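Local coordinates for centrosomal protein of 104 kDa (Homo sapiens, PDB 5LPH) that is required for ciliogenesis and for structural integrity at the ciliary tip, and interacts with tubulin, probably through this TOG domain, at residues Val138-Thr149 and Ala160-Ala168; Gln177-Leu187 and Ser214-Phe225. All blocks are in the same frame, centred on the assembly; numbering follows the deposited sequence.

Contact 1. Residues Val138-Thr149 and Ala160-Ala168; sequences VERTIPVLLTRT and AANFIQEMA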
loop_
_atom_site.group_PDB
_atom_site.type_symbol
_atom_site.label_atom_id
_atom_site.label_comp_id
_atom_site.label_asym_id
_atom_site.label_seq_id
_atom_site.Cartn_x
_atom_site.Cartn_y
_atom_site.Cartn_z
ATOM N N VAL A 138 2.792 -7.674 4.320
ATOM C CA VAL A 138 2.022 -6.856 3.396
ATOM C C VAL A 138 0.794 -6.233 4.075
ATOM O O VAL A 138 0.580 -5.023 3.961
ATOM C CB VAL A 138 1.633 -7.675 2.143
ATOM C CG1 VAL A 138 0.629 -6.930 1.281
ATOM C CG2 VAL A 138 2.878 -7.996 1.329
ATOM N N GLU A 139 0.010 -7.044 4.785
ATOM C CA GLU A 139 -1.240 -6.570 5.413
ATOM C C GLU A 139 -1.027 -5.524 6.508
ATOM O O GLU A 139 -1.856 -4.635 6.682
ATOM C CB GLU A 139 -2.056 -7.747 5.978
ATOM C CG GLU A 139 -2.611 -8.688 4.914
ATOM C CD GLU A 139 -3.092 -10.031 5.464
ATOM O OE1 GLU A 139 -2.456 -10.560 6.400
ATOM O OE2 GLU A 139 -4.096 -10.577 4.943
ATOM N N ARG A 140 0.069 -5.642 7.252
ATOM C CA ARG A 140 0.380 -4.695 8.328
ATOM C C ARG A 140 1.006 -3.384 7.861
ATOM O O ARG A 140 0.949 -2.408 8.607
ATOM C CB ARG A 140 1.302 -5.346 9.367
ATOM C CG ARG A 140 0.720 -6.558 10.086
ATOM C CD ARG A 140 -0.554 -6.234 10.845
ATOM N NE ARG A 140 -0.340 -5.286 11.938
ATOM C CZ ARG A 140 -1.300 -4.595 12.559
ATOM N NH1 ARG A 140 -2.579 -4.697 12.195
ATOM N NH2 ARG A 140 -0.978 -3.781 13.556
ATOM N N THR A 141 1.597 -3.356 6.661
ATOM C CA THR A 141 2.335 -2.183 6.170
ATOM C C THR A 141 1.671 -1.424 5.027
ATOM O O THR A 141 1.742 -0.195 5.008
ATOM C CB THR A 141 3.762 -2.552 5.731
ATOM O OG1 THR A 141 3.718 -3.508 4.667
ATOM C CG2 THR A 141 4.545 -3.118 6.901
ATOM N N ILE A 142 1.036 -2.123 4.082
ATOM C CA ILE A 142 0.501 -1.448 2.885
ATOM C C ILE A 142 -0.566 -0.384 3.198
ATOM O O ILE A 142 -0.511 0.701 2.621
ATOM C CB ILE A 142 0.036 -2.434 1.750
ATOM C CG1 ILE A 142 -0.408 -1.697 0.479
ATOM C CG2 ILE A 142 -1.189 -3.261 2.100
ATOM C CD1 ILE A 142 0.634 -0.822 -0.148
ATOM N N PRO A 143 -1.513 -0.666 4.124
ATOM C CA PRO A 143 -2.510 0.372 4.437
ATOM C C PRO A 143 -1.907 1.649 5.041
ATOM O O PRO A 143 -2.374 2.749 4.753
ATOM C CB PRO A 143 -3.438 -0.318 5.452
ATOM C CG PRO A 143 -3.176 -1.776 5.299
ATOM C CD PRO A 143 -1.718 -1.856 4.970
ATOM N N VAL A 144 -0.868 1.488 5.853
ATOM C CA VAL A 144 -0.187 2.622 6.470
ATOM C C VAL A 144 0.626 3.370 5.411
ATOM O O VAL A 144 0.708 4.600 5.426
ATOM C CB VAL A 144 0.730 2.169 7.625
ATOM C CG1 VAL A 144 1.397 3.366 8.279
ATOM C CG2 VAL A 144 -0.076 1.398 8.666
ATOM N N LEU A 145 1.217 2.617 4.490
ATOM C CA LEU A 145 1.959 3.197 3.380
ATOM C C LEU A 145 1.053 3.972 2.414
ATOM O O LEU A 145 1.466 5.003 1.880
ATOM C CB LEU A 145 2.732 2.101 2.650
ATOM C CG LEU A 145 3.964 2.477 1.833
ATOM C CD1 LEU A 145 4.914 3.431 2.544
ATOM C CD2 LEU A 145 4.704 1.208 1.469
ATOM N N LEU A 146 -0.178 3.491 2.215
ATOM C CA LEU A 146 -1.176 4.215 1.406
ATOM C C LEU A 146 -1.577 5.559 2.008
ATOM O O LEU A 146 -1.835 6.496 1.261
ATOM C CB LEU A 146 -2.444 3.384 1.159
ATOM C CG LEU A 146 -2.433 2.400 -0.014
ATOM C CD1 LEU A 146 -3.681 1.528 0.069
ATOM C CD2 LEU A 146 -2.361 3.115 -1.360
ATOM N N THR A 147 -1.648 5.650 3.336
ATOM C CA THR A 147 -1.875 6.941 4.005
ATOM C C THR A 147 -0.770 7.962 3.686
ATOM O O THR A 147 -1.069 9.140 3.504
ATOM C CB THR A 147 -2.030 6.827 5.537
ATOM O OG1 THR A 147 -0.906 6.138 6.084
ATOM C CG2 THR A 147 -3.313 6.098 5.901
ATOM N N ARG A 148 0.484 7.507 3.580
ATOM C CA ARG A 148 1.598 8.384 3.183
ATOM C C ARG A 148 1.558 8.861 1.720
ATOM O O ARG A 148 2.273 9.806 1.374
ATOM C CB ARG A 148 2.970 7.735 3.456
ATOM C CG ARG A 148 3.292 7.359 4.905
ATOM C CD ARG A 148 2.992 8.436 5.944
ATOM N NE ARG A 148 3.715 9.699 5.746
ATOM C CZ ARG A 148 4.962 9.973 6.150
ATOM N NH1 ARG A 148 5.717 9.073 6.773
ATOM N NH2 ARG A 148 5.471 11.178 5.915
ATOM N N THR A 149 0.758 8.219 0.860
ATOM C CA THR A 149 0.523 8.736 -0.494
ATOM C C THR A 149 -0.446 9.935 -0.509
ATOM O O THR A 149 -0.657 10.530 -1.562
ATOM C CB THR A 149 0.026 7.656 -1.486
ATOM O OG1 THR A 149 -1.262 7.177 -1.093
ATOM C CG2 THR A 149 0.987 6.483 -1.580
ATOM N N ALA A 160 6.430 6.698 -1.636
ATOM C CA ALA A 160 5.459 5.757 -1.094
ATOM C C ALA A 160 4.758 4.968 -2.206
ATOM O O ALA A 160 4.690 3.737 -2.139
ATOM C CB ALA A 160 4.435 6.483 -0.240
ATOM N N ALA A 161 4.288 5.674 -3.235
ATOM C CA ALA A 161 3.593 5.040 -4.361
ATOM C C ALA A 161 4.502 4.097 -5.143
ATOM O O ALA A 161 4.111 2.968 -5.450
ATOM C CB ALA A 161 2.990 6.083 -5.289
ATOM N N ASN A 162 5.714 4.543 -5.455
ATOM C CA ASN A 162 6.686 3.676 -6.136
ATOM C C ASN A 162 6.994 2.394 -5.347
ATOM O O ASN A 162 7.122 1.325 -5.951
ATOM C CB ASN A 162 7.990 4.429 -6.441
ATOM C CG ASN A 162 7.854 5.412 -7.600
ATOM O OD1 ASN A 162 6.914 5.352 -8.394
ATOM N ND2 ASN A 162 8.822 6.311 -7.713
ATOM N N PHE A 163 7.096 2.490 -4.015
ATOM C CA PHE A 163 7.347 1.299 -3.189
ATOM C C PHE A 163 6.182 0.303 -3.233
ATOM O O PHE A 163 6.412 -0.903 -3.269
ATOM C CB PHE A 163 7.659 1.652 -1.728
ATOM C CG PHE A 163 8.146 0.469 -0.913
ATOM C CD1 PHE A 163 9.490 0.098 -0.910
ATOM C CD2 PHE A 163 7.255 -0.300 -0.177
ATOM C CE1 PHE A 163 9.927 -1.000 -0.174
ATOM C CE2 PHE A 163 7.685 -1.397 0.562
ATOM C CZ PHE A 163 9.021 -1.754 0.563
ATOM N N ILE A 164 4.950 0.810 -3.220
ATOM C CA ILE A 164 3.747 -0.030 -3.295
ATOM C C ILE A 164 3.714 -0.789 -4.629
ATOM O O ILE A 164 3.445 -1.992 -4.667
ATOM C CB ILE A 164 2.456 0.804 -3.104
ATOM C CG1 ILE A 164 2.402 1.371 -1.680
ATOM C CG2 ILE A 164 1.209 -0.042 -3.375
ATOM C CD1 ILE A 164 1.280 2.356 -1.417
ATOM N N GLN A 165 4.022 -0.072 -5.705
ATOM C CA GLN A 165 4.145 -0.645 -7.051
ATOM C C GLN A 165 5.255 -1.707 -7.121
ATOM O O GLN A 165 5.066 -2.773 -7.704
ATOM C CB GLN A 165 4.363 0.485 -8.054
ATOM C CG GLN A 165 3.806 0.301 -9.456
ATOM C CD GLN A 165 4.047 1.529 -10.321
ATOM O OE1 GLN A 165 3.867 2.669 -9.870
ATOM N NE2 GLN A 165 4.444 1.310 -11.569
ATOM N N GLU A 166 6.388 -1.420 -6.480
ATOM C CA GLU A 166 7.515 -2.352 -6.378
ATOM C C GLU A 166 7.131 -3.656 -5.656
ATOM O O GLU A 166 7.469 -4.744 -6.126
ATOM C CB GLU A 166 8.681 -1.673 -5.648
ATOM C CG GLU A 166 10.056 -2.230 -5.964
ATOM C CD GLU A 166 11.171 -1.478 -5.252
ATOM O OE1 GLU A 166 11.051 -0.242 -5.054
ATOM O OE2 GLU A 166 12.176 -2.132 -4.889
HETATM N N MSE A 167 6.423 -3.544 -4.530
HETATM C CA MSE A 167 5.986 -4.723 -3.764
HETATM C C MSE A 167 4.916 -5.492 -4.495
HETATM O O MSE A 167 4.957 -6.720 -4.517
HETATM C CB MSE A 167 5.417 -4.411 -2.374
HETATM C CG MSE A 167 6.361 -4.048 -1.243
HETATM SE SE MSE A 167 5.314 -4.341 0.419
HETATM C CE MSE A 167 3.911 -2.966 0.219
ATOM N N ALA A 168 3.961 -4.791 -5.107
ATOM C CA ALA A 168 2.891 -5.436 -5.879
ATOM C C ALA A 168 3.393 -6.363 -6.996
ATOM O O ALA A 168 2.693 -7.314 -7.368
ATOM C CB ALA A 168 1.944 -4.392 -6.452
#

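Contact 2. Residues Gln177-Leu187 and Ser214-Phe225; sequences QIIPSYLVQPL and SSGFTIDNVMKF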
loop_
_atom_site.group_PDB
_atom_site.type_symbol
_atom_site.label_atom_id
_atom_site.label_comp_id
_atom_site.label_asym_id
_atom_site.label_seq_id
_atom_site.Cartn_x
_atom_site.Cartn_y
_atom_site.Cartn_z
ATOM N N GLN A 177 -2.400 -11.675 -4.329
ATOM C CA GLN A 177 -3.506 -10.816 -4.786
ATOM C C GLN A 177 -4.027 -9.815 -3.742
ATOM O O GLN A 177 -5.178 -9.365 -3.815
ATOM C CB GLN A 177 -4.676 -11.663 -5.317
ATOM C CG GLN A 177 -4.294 -12.697 -6.363
ATOM C CD GLN A 177 -5.493 -13.465 -6.899
ATOM O OE1 GLN A 177 -6.645 -13.159 -6.574
ATOM N NE2 GLN A 177 -5.225 -14.475 -7.724
ATOM N N ILE A 178 -3.171 -9.433 -2.800
ATOM C CA ILE A 178 -3.580 -8.601 -1.668
ATOM C C ILE A 178 -3.623 -7.115 -2.040
ATOM O O ILE A 178 -4.589 -6.423 -1.709
ATOM C CB ILE A 178 -2.647 -8.829 -0.453
ATOM C CG1 ILE A 178 -2.818 -10.257 0.081
ATOM C CG2 ILE A 178 -2.931 -7.828 0.661
ATOM C CD1 ILE A 178 -1.669 -10.721 0.948
ATOM N N ILE A 179 -2.577 -6.625 -2.708
ATOM C CA ILE A 179 -2.422 -5.180 -2.946
ATOM C C ILE A 179 -3.517 -4.595 -3.842
ATOM O O ILE A 179 -4.051 -3.534 -3.515
ATOM C CB ILE A 179 -0.984 -4.806 -3.413
ATOM C CG1 ILE A 179 -0.038 -4.921 -2.208
ATOM C CG2 ILE A 179 -0.922 -3.393 -3.998
ATOM C CD1 ILE A 179 1.441 -4.882 -2.529
ATOM N N PRO A 180 -3.859 -5.275 -4.960
ATOM C CA PRO A 180 -4.991 -4.813 -5.770
ATOM C C PRO A 180 -6.290 -4.605 -4.991
ATOM O O PRO A 180 -7.032 -3.674 -5.283
ATOM C CB PRO A 180 -5.136 -5.923 -6.809
ATOM C CG PRO A 180 -3.728 -6.351 -7.038
ATOM C CD PRO A 180 -3.092 -6.316 -5.672
ATOM N N SER A 181 -6.540 -5.445 -3.992
ATOM C CA SER A 181 -7.734 -5.328 -3.159
ATOM C C SER A 181 -7.798 -4.050 -2.314
ATOM O O SER A 181 -8.888 -3.571 -2.021
ATOM C CB SER A 181 -7.868 -6.561 -2.265
ATOM O OG SER A 181 -8.967 -6.432 -1.387
ATOM N N TYR A 182 -6.645 -3.516 -1.910
ATOM C CA TYR A 182 -6.590 -2.212 -1.232
ATOM C C TYR A 182 -6.842 -1.057 -2.189
ATOM O O TYR A 182 -7.451 -0.062 -1.801
ATOM C CB TYR A 182 -5.244 -1.990 -0.532
ATOM C CG TYR A 182 -5.057 -2.888 0.651
ATOM C CD1 TYR A 182 -5.845 -2.740 1.792
ATOM C CD2 TYR A 182 -4.108 -3.905 0.633
ATOM C CE1 TYR A 182 -5.684 -3.577 2.884
ATOM C CE2 TYR A 182 -3.949 -4.747 1.717
ATOM C CZ TYR A 182 -4.731 -4.576 2.837
ATOM O OH TYR A 182 -4.536 -5.412 3.900
ATOM N N LEU A 183 -6.370 -1.193 -3.427
ATOM C CA LEU A 183 -6.466 -0.121 -4.419
ATOM C C LEU A 183 -7.864 0.068 -5.008
ATOM O O LEU A 183 -8.151 1.134 -5.551
ATOM C CB LEU A 183 -5.452 -0.343 -5.545
ATOM C CG LEU A 183 -3.981 -0.388 -5.118
ATOM C CD1 LEU A 183 -3.099 -0.795 -6.283
ATOM C CD2 LEU A 183 -3.533 0.953 -4.553
ATOM N N VAL A 184 -8.720 -0.952 -4.901
ATOM C CA VAL A 184 -10.124 -0.855 -5.360
ATOM C C VAL A 184 -11.127 -0.557 -4.230
ATOM O O VAL A 184 -12.331 -0.557 -4.467
ATOM C CB VAL A 184 -10.580 -2.109 -6.163
ATOM C CG1 VAL A 184 -9.672 -2.328 -7.365
ATOM C CG2 VAL A 184 -10.650 -3.370 -5.302
ATOM N N GLN A 185 -10.639 -0.303 -3.016
ATOM C CA GLN A 185 -11.506 0.049 -1.895
ATOM C C GLN A 185 -12.045 1.452 -2.157
ATOM O O GLN A 185 -11.281 2.333 -2.559
ATOM C CB GLN A 185 -10.740 0.006 -0.555
ATOM C CG GLN A 185 -11.647 -0.112 0.661
ATOM C CD GLN A 185 -10.892 -0.203 1.969
ATOM O OE1 GLN A 185 -9.792 -0.759 2.034
ATOM N NE2 GLN A 185 -11.493 0.329 3.030
ATOM N N PRO A 186 -13.355 1.677 -1.935
ATOM C CA PRO A 186 -13.907 2.950 -2.397
ATOM C C PRO A 186 -13.330 4.176 -1.682
ATOM O O PRO A 186 -12.963 4.103 -0.508
ATOM C CB PRO A 186 -15.414 2.819 -2.113
ATOM C CG PRO A 186 -15.637 1.432 -1.609
ATOM C CD PRO A 186 -14.322 0.941 -1.102
ATOM N N LEU A 187 -13.250 5.286 -2.411
ATOM C CA LEU A 187 -12.741 6.542 -1.873
ATOM C C LEU A 187 -13.752 7.107 -0.889
ATOM O O LEU A 187 -14.941 7.188 -1.198
ATOM C CB LEU A 187 -12.476 7.546 -3.000
ATOM C CG LEU A 187 -11.383 7.116 -3.990
ATOM C CD1 LEU A 187 -11.347 7.961 -5.259
ATOM C CD2 LEU A 187 -10.020 7.116 -3.316
ATOM N N SER A 214 -5.761 -13.461 -12.649
ATOM C CA SER A 214 -4.852 -13.930 -11.589
ATOM C C SER A 214 -4.318 -12.827 -10.663
ATOM O O SER A 214 -3.764 -13.135 -9.609
ATOM C CB SER A 214 -3.670 -14.709 -12.169
ATOM O OG SER A 214 -4.069 -15.978 -12.640
ATOM N N SER A 215 -4.479 -11.563 -11.054
ATOM C CA SER A 215 -3.929 -10.422 -10.320
ATOM C C SER A 215 -4.630 -10.101 -8.996
ATOM O O SER A 215 -3.968 -9.734 -8.026
ATOM C CB SER A 215 -3.998 -9.175 -11.198
ATOM O OG SER A 215 -5.344 -8.779 -11.403
ATOM N N GLY A 216 -5.960 -10.208 -8.975
ATOM C CA GLY A 216 -6.779 -9.703 -7.868
ATOM C C GLY A 216 -7.704 -8.588 -8.315
ATOM O O GLY A 216 -8.713 -8.331 -7.666
ATOM N N PHE A 217 -7.352 -7.911 -9.407
ATOM C CA PHE A 217 -8.281 -7.022 -10.106
ATOM C C PHE A 217 -9.283 -7.843 -10.914
ATOM O O PHE A 217 -8.910 -8.806 -11.599
ATOM C CB PHE A 217 -7.557 -6.104 -11.091
ATOM C CG PHE A 217 -6.672 -5.087 -10.446
ATOM C CD1 PHE A 217 -7.191 -4.160 -9.549
ATOM C CD2 PHE A 217 -5.321 -5.021 -10.771
ATOM C CE1 PHE A 217 -6.377 -3.207 -8.966
ATOM C CE2 PHE A 217 -4.501 -4.069 -10.193
ATOM C CZ PHE A 217 -5.030 -3.161 -9.289
ATOM N N THR A 218 -10.544 -7.422 -10.857
ATOM C CA THR A 218 -11.619 -8.009 -11.654
ATOM C C THR A 218 -12.430 -6.864 -12.278
ATOM O O THR A 218 -12.479 -5.760 -11.739
ATOM C CB THR A 218 -12.533 -8.907 -10.785
ATOM O OG1 THR A 218 -13.221 -8.109 -9.814
ATOM C CG2 THR A 218 -11.727 -9.990 -10.059
ATOM N N ILE A 219 -13.056 -7.114 -13.423
ATOM C CA ILE A 219 -14.005 -6.166 -14.018
ATOM C C ILE A 219 -14.981 -5.716 -12.920
ATOM O O ILE A 219 -15.295 -4.540 -12.828
ATOM C CB ILE A 219 -14.766 -6.800 -15.210
ATOM C CG1 ILE A 219 -13.834 -7.005 -16.423
ATOM C CG2 ILE A 219 -15.929 -5.916 -15.640
ATOM C CD1 ILE A 219 -14.326 -8.052 -17.406
ATOM N N ASP A 220 -15.417 -6.654 -12.075
ATOM C CA ASP A 220 -16.353 -6.364 -10.984
ATOM C C ASP A 220 -15.851 -5.300 -9.994
ATOM O O ASP A 220 -16.479 -4.254 -9.865
ATOM C CB ASP A 220 -16.752 -7.655 -10.243
ATOM C CG ASP A 220 -17.944 -7.457 -9.323
ATOM O OD1 ASP A 220 -19.018 -7.066 -9.812
ATOM O OD2 ASP A 220 -17.813 -7.689 -8.108
ATOM N N ASN A 221 -14.725 -5.545 -9.324
ATOM C CA ASN A 221 -14.212 -4.581 -8.315
ATOM C C ASN A 221 -13.648 -3.272 -8.904
ATOM O O ASN A 221 -13.789 -2.208 -8.301
ATOM C CB ASN A 221 -13.249 -5.236 -7.294
ATOM C CG ASN A 221 -11.991 -5.821 -7.920
ATOM O OD1 ASN A 221 -11.536 -5.396 -8.981
ATOM N ND2 ASN A 221 -11.420 -6.814 -7.252
ATOM N N VAL A 222 -13.059 -3.338 -10.096
ATOM C CA VAL A 222 -12.574 -2.128 -10.791
ATOM C C VAL A 222 -13.720 -1.167 -11.165
ATOM O O VAL A 222 -13.642 0.040 -10.917
ATOM C CB VAL A 222 -11.748 -2.504 -12.051
ATOM C CG1 VAL A 222 -11.464 -1.292 -12.931
ATOM C CG2 VAL A 222 -10.444 -3.199 -11.668
HETATM N N MSE A 223 -14.773 -1.706 -11.776
HETATM C CA MSE A 223 -15.922 -0.891 -12.228
HETATM C C MSE A 223 -16.727 -0.389 -11.063
HETATM O O MSE A 223 -17.162 0.763 -11.058
HETATM C CB MSE A 223 -16.827 -1.700 -13.166
HETATM C CG MSE A 223 -16.159 -2.021 -14.507
HETATM SE SE MSE A 223 -15.747 -0.410 -15.570
HETATM C CE MSE A 223 -17.423 0.597 -15.319
ATOM N N LYS A 224 -16.941 -1.258 -10.075
ATOM C CA LYS A 224 -17.575 -0.891 -8.798
ATOM C C LYS A 224 -16.882 0.335 -8.191
ATOM O O LYS A 224 -17.552 1.277 -7.789
ATOM C CB LYS A 224 -17.528 -2.100 -7.848
ATOM C CG LYS A 224 -18.019 -1.969 -6.404
ATOM C CD LYS A 224 -19.067 -0.933 -6.080
ATOM C CE LYS A 224 -19.608 -1.117 -4.666
ATOM N NZ LYS A 224 -20.247 0.122 -4.147
ATOM N N PHE A 225 -15.548 0.318 -8.161
ATOM C CA PHE A 225 -14.739 1.458 -7.675
ATOM C C PHE A 225 -14.883 2.713 -8.540
ATOM O O PHE A 225 -15.127 3.813 -8.027
ATOM C CB PHE A 225 -13.248 1.053 -7.587
ATOM C CG PHE A 225 -12.316 2.185 -7.222
ATOM C CD1 PHE A 225 -12.193 2.599 -5.903
ATOM C CD2 PHE A 225 -11.552 2.835 -8.197
ATOM C CE1 PHE A 225 -11.339 3.643 -5.563
ATOM C CE2 PHE A 225 -10.699 3.878 -7.861
ATOM C CZ PHE A 225 -10.590 4.281 -6.542
#

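Contact 1. Residues Val138-Thr149 and Ala160-Ala168
A HEAT-repeat helix pair of the TOG domain packs antiparallel here, I142 meeting I164, both within HEAT repeat 1 (residues 141-179). The local axes come within 9.6 Å at 150°, and the closest backbone pairings run in reverse order, V138 facing M167 at one end and T149 facing A160 at the other. Evidence for a tight centre is the methyl CD1 of I142, 3.2 Å from I164 CG1 and also close to I164 CG2 and CD1. That distance is unusually short and its exact value is doubtful, but one methyl clearly meets the whole fork of the other isoleucine, the two side chains crossing at nearly a right angle. Placing CG1 anti to the backbone nitrogen of I142 (chi1 -175°) sends this methyl across to I164. The selenomethionine M167 adds its terminal CE, 3.9 Å from I142 CD1. One turn on, L145 inserts CD2 between two partners, lying obliquely 3.4 Å from F163 CD2 and 3.9 Å from I164 CG1, and L146 CD2 reaches I164 CD1 at 3.7 Å. Where the two backbones come closest, at T149 and A160, the methyl CG2 of T149 lies 3.7 Å from A160 CB. The threonine OG1 donates to L146 O over 2.5 Å, which helps keep CG2 turned to the alanine; L146 O also accepts from T149 N. Helix 106-126 flanks this core, L113 touching L145 and L116 touching F163, while T141 OG1 bonds to C137 O within its own helix. No hydrogen bond or salt bridge links the two segments, and nearly all touching residues are buried, so the pairing rests on apolar shape-fitting, with directional polar bonds made along each helix or to other parts of the chain.

Contact 2. Residues Gln177-Leu187 and Ser214-Phe225
F225 fits its whole side chain against the backbone leaving helix 178-183, and each atom on its near side has a partner. CB lies 3.6 Å from V184 O, CG is near V184 O and CA, CD1 sits near the carbonyl oxygens of both V184 and Q185, CE1 approaches Q185 O at 3.3 Å, and CZ ends 4.0 Å from L187 CD1. The Q185 oxygen lies at the ring edge, whereas L183 O stands over one face, offset toward the rim; both oxygens accept from Q199 NE2. Keeping CG anti to the nitrogen of F225 (chi1 175°) carries the ring along this strip of peptides. A second phenylalanine, F217, meets P180 and V184 nearer the start of the segment. P180 CB sits 3.6 Å from the centroid of the F217 ring and 9° off the normal, a CH-pi contact over the face, while V184 CG1 meets the edge, 3.8 Å from F217 CE1. Replacing F217 by an alanine is likely to strip P180 CB of the aromatic face it packs on and V184 CG1 of its edge contact, leaving a gap beside helix 178-183. Between the rings, V184 CG2 lies 3.8 Å from N221 CB. N221 is itself fixed by a capping box with T218 at the start of helix 219-229, and its ND2 donates to G216 O over 3.1 Å at 160°, in the carbonyl plane. Having no side chain lets G216 come close to Q177 and P180: a CB would press on Q177 O and P180 CB, and at this positive phi also on the preceding carbonyl oxygen. Helix 193-210 lies alongside, with L203 touching both phenylalanines and L206 touching L183, and helix 235-252 closes in through V237 on L187 and M248 on V222.

Overall arrangement
Both contacts lie in the TOG domain, contact 1 earlier in the chain. Their centres are about 15 Å apart, that of contact 1 about 3 Å and that of contact 2 about 13 Å from the centre of the chain. They also touch directly: I178 CG2 of helix 178-183 lies 3.7 Å from V138 CG1 of helix 131-147, and Y182 packs on I142 of the same helix. Helix 193-210 is common to both, L202 meeting L146 in contact 1 and L203 meeting F217 and F225 in contact 2. Contact 1 thus joins consecutive helices, and contact 2 joins the end of HEAT 1 and the residues just after it to the start of HEAT 2, consistent with the continuous helical array of a TOG domain.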